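PDB 5I2A: diol-dehydratase, which probably catalyses the B12-independent dehydration of 1,2-propanediol by glycyl radical chemistry. Local coordinates for residues Val792-Arg795 / Ala796-Leu799; Ser819-Phe822 / Thr823-Ser826; Gln830-Ile833 / Ile834-Thr837. All coordinates share one frame; numbering follows the deposited sequence.

Interaction 1 of 3, residues Val792-Arg795 / Ala796-Leu799; sequences VVDR and ATLL
Asp794 caps the start of helix 795-803 by turning its carboxylate back onto the first turn, where it takes bonds from Ala796 and Thr797. The tight part of the contact is here. The Thr797 hydroxyl donates through OG1 to Asp794 OD1 at 2.6 Å, arriving on the syn side and 24° out of the carboxylate plane. The other oxygen, Asp794 OD2, receives a weak N-cap bond from Ala796 N at 3.1 Å. With CG lying between the backbone N and the carbonyl carbon (chi1 85°), the carboxylate can serve both donors, while Asp794 O takes a further weak bond from Thr797 N. Amide dipoles at this helix start would probably stabilise the negative charge. An asparagine here would lack that charge and, with one oxygen replaced by an amide nitrogen, would probably leave either Ala796 N or the Thr797 hydroxyl without its acceptor. Next to the cap, Val793 and Leu798 form a hydrophobic staple, their side chains crossing at about a right angle. Val793 CG2 meets Leu798 CD2 at 3.9 Å, and Val793 CG1 lies 4.0 Å from Leu798 CD1. The opposite character appears at the solvent side, where the extended Arg795 chain passes obliquely by Leu799. Contact there is light, Leu799 CD1 standing 3.7 Å from Arg795 NE, although the backbone is regular: Leu799 N bonds Arg795 O at 3.0 Å, almost straight at 174°. The cap lies where strand 787-792 passes into helix 795-803, whose Leu798 packs against Phe822 and, together with Arg795, against Ile834 of helix 827-835.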
loop_
_atom_site.group_PDB
_atom_site.type_symbol
_atom_site.label_atom_id
_atom_site.label_comp_id
_atom_site.label_asym_id
_atom_site.label_seq_id
_atom_site.Cartn_x
_atom_site.Cartn_y
_atom_site.Cartn_z
ATOM N N VAL A 792 29.063 -34.528 -19.628
ATOM C CA VAL A 792 30.020 -35.361 -20.360
ATOM C C VAL A 792 30.657 -36.306 -19.347
ATOM O O VAL A 792 31.516 -35.906 -18.578
ATOM C CB VAL A 792 31.095 -34.533 -21.083
ATOM C CG1 VAL A 792 32.077 -35.465 -21.837
ATOM C CG2 VAL A 792 30.442 -33.542 -22.068
ATOM N N VAL A 793 30.186 -37.541 -19.322
ATOM C CA VAL A 793 30.538 -38.460 -18.245
ATOM C C VAL A 793 30.098 -39.860 -18.631
ATOM O O VAL A 793 29.134 -40.038 -19.367
ATOM C CB VAL A 793 29.888 -38.020 -16.894
ATOM C CG1 VAL A 793 28.379 -38.180 -16.942
ATOM C CG2 VAL A 793 30.501 -38.770 -15.697
ATOM N N ASP A 794 30.816 -40.871 -18.176
ATOM C CA ASP A 794 30.357 -42.215 -18.464
ATOM C C ASP A 794 29.602 -42.748 -17.246
ATOM O O ASP A 794 29.797 -42.275 -16.126
ATOM C CB ASP A 794 31.517 -43.132 -18.851
ATOM C CG ASP A 794 32.207 -43.716 -17.664
ATOM O OD1 ASP A 794 32.892 -42.971 -16.938
ATOM O OD2 ASP A 794 32.042 -44.934 -17.449
ATOM N N ARG A 795 28.736 -43.722 -17.493
ATOM C CA ARG A 795 27.844 -44.284 -16.485
ATOM C C ARG A 795 28.598 -44.884 -15.294
ATOM O O ARG A 795 28.191 -44.716 -14.148
ATOM C CB ARG A 795 26.947 -45.349 -17.133
ATOM C CG ARG A 795 25.940 -45.983 -16.188
ATOM C CD ARG A 795 25.183 -47.127 -16.844
ATOM N NE ARG A 795 24.217 -47.706 -15.911
ATOM C CZ ARG A 795 23.015 -47.186 -15.660
ATOM N NH1 ARG A 795 22.214 -47.782 -14.792
ATOM N NH2 ARG A 795 22.603 -46.083 -16.287
ATOM N N ALA A 796 29.714 -45.550 -15.570
ATOM C CA ALA A 796 30.490 -46.212 -14.518
ATOM C C ALA A 796 30.985 -45.213 -13.485
ATOM O O ALA A 796 31.044 -45.517 -12.293
ATOM C CB ALA A 796 31.659 -46.979 -15.119
ATOM N N THR A 797 31.317 -44.012 -13.945
ATOM C CA THR A 797 31.798 -42.968 -13.048
ATOM C C THR A 797 30.720 -42.537 -12.055
ATOM O O THR A 797 30.980 -42.394 -10.862
ATOM C CB THR A 797 32.278 -41.731 -13.829
ATOM O OG1 THR A 797 33.439 -42.071 -14.588
ATOM C CG2 THR A 797 32.619 -40.593 -12.881
ATOM N N LEU A 798 29.506 -42.344 -12.546
ATOM C CA LEU A 798 28.421 -41.900 -11.680
ATOM C C LEU A 798 28.029 -42.995 -10.692
ATOM O O LEU A 798 27.803 -42.706 -9.529
ATOM C CB LEU A 798 27.208 -41.466 -12.502
ATOM C CG LEU A 798 27.401 -40.274 -13.456
ATOM C CD1 LEU A 798 26.090 -39.932 -14.113
ATOM C CD2 LEU A 798 27.957 -39.069 -12.736
ATOM N N LEU A 799 27.952 -44.243 -11.157
ATOM C CA LEU A 799 27.653 -45.373 -10.269
ATOM C C LEU A 799 28.722 -45.532 -9.193
ATOM O O LEU A 799 28.393 -45.725 -8.032
ATOM C CB LEU A 799 27.506 -46.678 -11.059
ATOM C CG LEU A 799 26.314 -46.725 -12.020
ATOM C CD1 LEU A 799 26.322 -48.000 -12.853
ATOM C CD2 LEU A 799 24.996 -46.590 -11.255
#

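Interaction 2 of 3, residues Ser819-Phe822 / Thr823-Ser826; sequences SALF and TTLS
The carbonyl oxygen of Leu821 is gripped twice by Thr824, once by the side chain and once by the backbone. Thr824 OG1 donates to Leu821 O at 2.7 Å, lying in the carbonyl plane on a lone pair. Thr824 N reaches the same Leu821 O at 2.9 Å from above that plane, 55° out of it, so the two donors use different parts of the oxygen. The hydroxyl is placed for this by its first torsion, OG1 sitting between the backbone N and the carbonyl carbon (chi1 67°). One residue further on, Leu825 N bonds Phe822 O at 3.1 Å, again from above the carbonyl plane; Phe822 O also accepts from Gln830 NE2.

A water extends the polar group. It donates to Thr824 OG1 at 3.0 Å and accepts from Leu821 N at 3.1 Å, so the threonine hydroxyl serves Leu821 at both its carbonyl and, through the water, its amide.

The two successive i to i+3 backbone bonds make a short 3-10 turn that carries the chain from strand 819-821 toward helix 827-835. Strand 819-821 pairs antiparallel with strand 812-814, and Gly817, the predicted radical site, lies in the loop between them, consistent with the Gly loop of glycyl radical enzymes, whose radical is absent here.

Apolar contacts fill in around these bonds. The methyl Thr824 CG2 lies 3.7 Å from Leu821 CB, on the branch other than the hydroxyl. Leu825 turns back toward the strand, bringing CD2 to 4.0 Å from Ala820 CB, while its CG rests against a polar atom, Leu821 O, at 3.6 Å. The Phe822 ring instead leaves the turn and packs against Leu798, Ala801 and Gln802 of helix 795-803.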
loop_
_atom_site.group_PDB
_atom_site.type_symbol
_atom_site.label_atom_id
_atom_site.label_comp_id
_atom_site.label_asym_id
_atom_site.label_seq_id
_atom_site.Cartn_x
_atom_site.Cartn_y
_atom_site.Cartn_z
ATOM N N SER A 819 25.135 -26.369 -12.437
ATOM C CA SER A 819 25.962 -27.515 -12.103
ATOM C C SER A 819 26.031 -27.666 -10.599
ATOM O O SER A 819 25.773 -26.719 -9.862
ATOM C CB SER A 819 27.361 -27.355 -12.696
ATOM O OG SER A 819 27.287 -27.302 -14.116
ATOM N N ALA A 820 26.377 -28.863 -10.143
ATOM C CA ALA A 820 26.445 -29.125 -8.723
ATOM C C ALA A 820 27.425 -30.256 -8.421
ATOM O O ALA A 820 27.777 -31.048 -9.305
ATOM C CB ALA A 820 25.059 -29.456 -8.186
ATOM N N LEU A 821 27.883 -30.309 -7.179
ATOM C CA LEU A 821 28.709 -31.419 -6.729
ATOM C C LEU A 821 27.819 -32.658 -6.607
ATOM O O LEU A 821 26.829 -32.654 -5.871
ATOM C CB LEU A 821 29.396 -31.073 -5.402
ATOM C CG LEU A 821 30.526 -30.045 -5.545
ATOM C CD1 LEU A 821 30.852 -29.408 -4.218
ATOM C CD2 LEU A 821 31.772 -30.730 -6.135
ATOM N N PHE A 822 28.159 -33.693 -7.362
ATOM C CA PHE A 822 27.351 -34.916 -7.449
ATOM C C PHE A 822 27.064 -35.549 -6.099
ATOM O O PHE A 822 25.942 -35.998 -5.842
ATOM C CB PHE A 822 28.041 -35.949 -8.345
ATOM C CG PHE A 822 27.197 -37.165 -8.639
ATOM C CD1 PHE A 822 26.099 -37.082 -9.472
ATOM C CD2 PHE A 822 27.501 -38.387 -8.071
ATOM C CE1 PHE A 822 25.319 -38.198 -9.749
ATOM C CE2 PHE A 822 26.732 -39.506 -8.342
ATOM C CZ PHE A 822 25.638 -39.413 -9.179
ATOM N N THR A 823 28.077 -35.599 -5.235
ATOM C CA THR A 823 27.887 -36.260 -3.955
ATOM C C THR A 823 27.185 -35.348 -2.941
ATOM O O THR A 823 26.998 -35.750 -1.809
ATOM C CB THR A 823 29.222 -36.774 -3.334
ATOM O OG1 THR A 823 30.101 -35.680 -3.067
ATOM C CG2 THR A 823 29.916 -37.764 -4.269
ATOM N N THR A 824 26.798 -34.131 -3.331
ATOM C CA THR A 824 25.928 -33.330 -2.458
ATOM C C THR A 824 24.464 -33.493 -2.859
ATOM O O THR A 824 23.583 -32.891 -2.262
ATOM C CB THR A 824 26.266 -31.813 -2.471
ATOM O OG1 THR A 824 25.970 -31.252 -3.759
ATOM C CG2 THR A 824 27.727 -31.570 -2.122
ATOM N N LEU A 825 24.213 -34.291 -3.884
ATOM C CA LEU A 825 22.853 -34.533 -4.338
ATOM C C LEU A 825 22.293 -35.811 -3.718
ATOM O O LEU A 825 23.041 -36.760 -3.461
ATOM C CB LEU A 825 22.812 -34.628 -5.862
ATOM C CG LEU A 825 23.407 -33.437 -6.615
ATOM C CD1 LEU A 825 23.227 -33.607 -8.112
ATOM C CD2 LEU A 825 22.781 -32.108 -6.145
ATOM N N SER A 826 20.979 -35.840 -3.501
ATOM C CA SER A 826 20.313 -37.002 -2.922
ATOM C C SER A 826 20.291 -38.151 -3.913
ATOM O O SER A 826 20.440 -37.946 -5.119
ATOM C CB SER A 826 18.877 -36.667 -2.511
ATOM O OG SER A 826 18.050 -36.571 -3.659
HETATM O O HOH W 1 26.852 -28.644 -4.831
#

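Interaction 3 of 3, residues Gln830-Ile833 / Ile834-Thr837; sequences QDDI and IKRT
Asp832 and Lys835 form a salt bridge one turn apart, with Lys835 NZ donating to Asp832 OD1 at 2.8 Å along the anti lone pair, the one facing away from the other oxygen. The lysine chain stays extended until its last torsion, where a bend (chi4 -71°) turns the ammonium toward the aspartate. Asp832 OD2 is satisfied differently. One water, 2.7 Å from OD2, also accepts from Arg836 NE at 2.9 Å; a second donates to the same oxygen, and Asn699 ND2 adds a direct bond. Asp832 OD2 and Arg836 NH2, 4.4 Å apart, are too far for a salt bridge, and NH2 has its stronger partner in Val815 O. Another water lies 2.8 Å from Asp832 O, weakly linked to Lys835 NZ.

Asp832 and Lys835 belong to helix 827-835, the last of the chain, which follows the strand leading away from the glycyl radical loop. Its i to i+4 alpha-helical bonds run from Ile834 N to Gln830 O at 2.9 Å and from Lys835 N to Asp831 O at 3.1 Å. The pattern slackens at Arg836 N, which divides itself weakly between Asp832 O and Ile833 O; the latter also accepts from Lys758 NZ. Gln830 NE2 donates to Phe822 O; Gln802 NE2, from helix 795-803, serves both Gln830 OE1 and Asp831 OD1, and Asp831 OD2 pairs with Lys827 of its own helix.

Ile833 runs side by side with Arg836, placing CG1 over the centre of the guanidinium, 4.0 Å above its plane. Ile834 packs on Leu798 and Gln802 of helix 795-803.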
loop_
_atom_site.group_PDB
_atom_site.type_symbol
_atom_site.label_atom_id
_atom_site.label_comp_id
_atom_site.label_asym_id
_atom_site.label_seq_id
_atom_site.Cartn_x
_atom_site.Cartn_y
_atom_site.Cartn_z
ATOM N N GLN A 830 20.400 -38.008 -7.995
ATOM C CA GLN A 830 21.501 -38.723 -8.644
ATOM C C GLN A 830 20.982 -39.771 -9.618
ATOM O O GLN A 830 21.463 -39.868 -10.738
ATOM C CB GLN A 830 22.395 -39.409 -7.613
ATOM C CG GLN A 830 23.217 -38.485 -6.724
ATOM C CD GLN A 830 24.056 -39.288 -5.738
ATOM O OE1 GLN A 830 23.776 -40.459 -5.506
ATOM N NE2 GLN A 830 25.074 -38.666 -5.155
ATOM N N ASP A 831 19.998 -40.558 -9.186
ATOM C CA ASP A 831 19.431 -41.585 -10.058
ATOM C C ASP A 831 18.797 -40.985 -11.312
ATOM O O ASP A 831 18.882 -41.570 -12.382
ATOM C CB ASP A 831 18.381 -42.425 -9.326
ATOM C CG ASP A 831 18.986 -43.342 -8.263
ATOM O OD1 ASP A 831 20.225 -43.510 -8.226
ATOM O OD2 ASP A 831 18.200 -43.912 -7.483
ATOM N N ASP A 832 18.135 -39.837 -11.169
ATOM C CA ASP A 832 17.520 -39.193 -12.319
ATOM C C ASP A 832 18.596 -38.820 -13.339
ATOM O O ASP A 832 18.439 -39.033 -14.531
ATOM C CB ASP A 832 16.721 -37.949 -11.909
ATOM C CG ASP A 832 15.831 -37.434 -13.040
ATOM O OD1 ASP A 832 15.058 -38.233 -13.590
ATOM O OD2 ASP A 832 15.911 -36.239 -13.383
ATOM N N ILE A 833 19.695 -38.268 -12.844
ATOM C CA ILE A 833 20.789 -37.829 -13.696
ATOM C C ILE A 833 21.446 -39.031 -14.380
ATOM O O ILE A 833 21.744 -38.994 -15.574
ATOM C CB ILE A 833 21.810 -37.015 -12.875
ATOM C CG1 ILE A 833 21.147 -35.712 -12.397
ATOM C CG2 ILE A 833 23.078 -36.731 -13.691
ATOM C CD1 ILE A 833 22.008 -34.827 -11.528
ATOM N N ILE A 834 21.607 -40.117 -13.630
ATOM C CA ILE A 834 22.225 -41.325 -14.161
ATOM C C ILE A 834 21.409 -41.970 -15.281
ATOM O O ILE A 834 21.974 -42.427 -16.265
ATOM C CB ILE A 834 22.470 -42.360 -13.029
ATOM C CG1 ILE A 834 23.618 -41.882 -12.133
ATOM C CG2 ILE A 834 22.785 -43.724 -13.607
ATOM C CD1 ILE A 834 23.749 -42.638 -10.801
ATOM N N LYS A 835 20.084 -42.004 -15.163
ATOM C CA LYS A 835 19.325 -42.702 -16.189
ATOM C C LYS A 835 19.086 -41.858 -17.448
ATOM O O LYS A 835 18.523 -42.362 -18.411
ATOM C CB LYS A 835 17.990 -43.204 -15.638
ATOM C CG LYS A 835 16.878 -42.195 -15.626
ATOM C CD LYS A 835 15.535 -42.866 -15.325
ATOM C CE LYS A 835 14.411 -41.819 -15.258
ATOM N NZ LYS A 835 14.507 -40.951 -14.042
ATOM N N ARG A 836 19.513 -40.597 -17.448
ATOM C CA ARG A 836 19.404 -39.777 -18.655
ATOM C C ARG A 836 20.104 -40.471 -19.817
ATOM O O ARG A 836 21.136 -41.114 -19.629
ATOM C CB ARG A 836 20.001 -38.390 -18.442
ATOM C CG ARG A 836 19.175 -37.500 -17.519
ATOM C CD ARG A 836 19.876 -36.177 -17.287
ATOM N NE ARG A 836 19.193 -35.350 -16.291
ATOM C CZ ARG A 836 19.655 -34.184 -15.856
ATOM N NH1 ARG A 836 20.796 -33.696 -16.340
ATOM N NH2 ARG A 836 18.971 -33.498 -14.945
ATOM N N THR A 837 19.517 -40.370 -20.999
ATOM C CA THR A 837 20.064 -41.019 -22.194
ATOM C C THR A 837 21.503 -40.592 -22.477
ATOM O O THR A 837 21.822 -39.409 -22.516
ATOM C CB THR A 837 19.211 -40.714 -23.434
ATOM O OG1 THR A 837 17.830 -40.913 -23.116
ATOM C CG2 THR A 837 19.605 -41.621 -24.594
HETATM O O HOH W 2 16.295 -39.137 -16.312
HETATM O O HOH W 3 16.439 -36.199 -16.078
HETATM O O HOH W 4 17.651 -34.290 -12.935
#

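Overall arrangement
Interactions 2 and 3 are buried, whereas interaction 1 lies at the surface; of its touching residues only Leu798 is buried. Their chemistry does not simply follow burial: a carboxylate cap and a staple at a helix start, a hydroxyl and water tying a 3-10 turn, and a salt bridge with ordered waters in the final helix. Leu798, Phe822 and Ile834 bring the three together, so that helix 795-803 shares an apolar seam with both of the others. Residues 819-826 lead directly into helix 827-835, and turn and helix are further joined by Leu825 packing on Ile833.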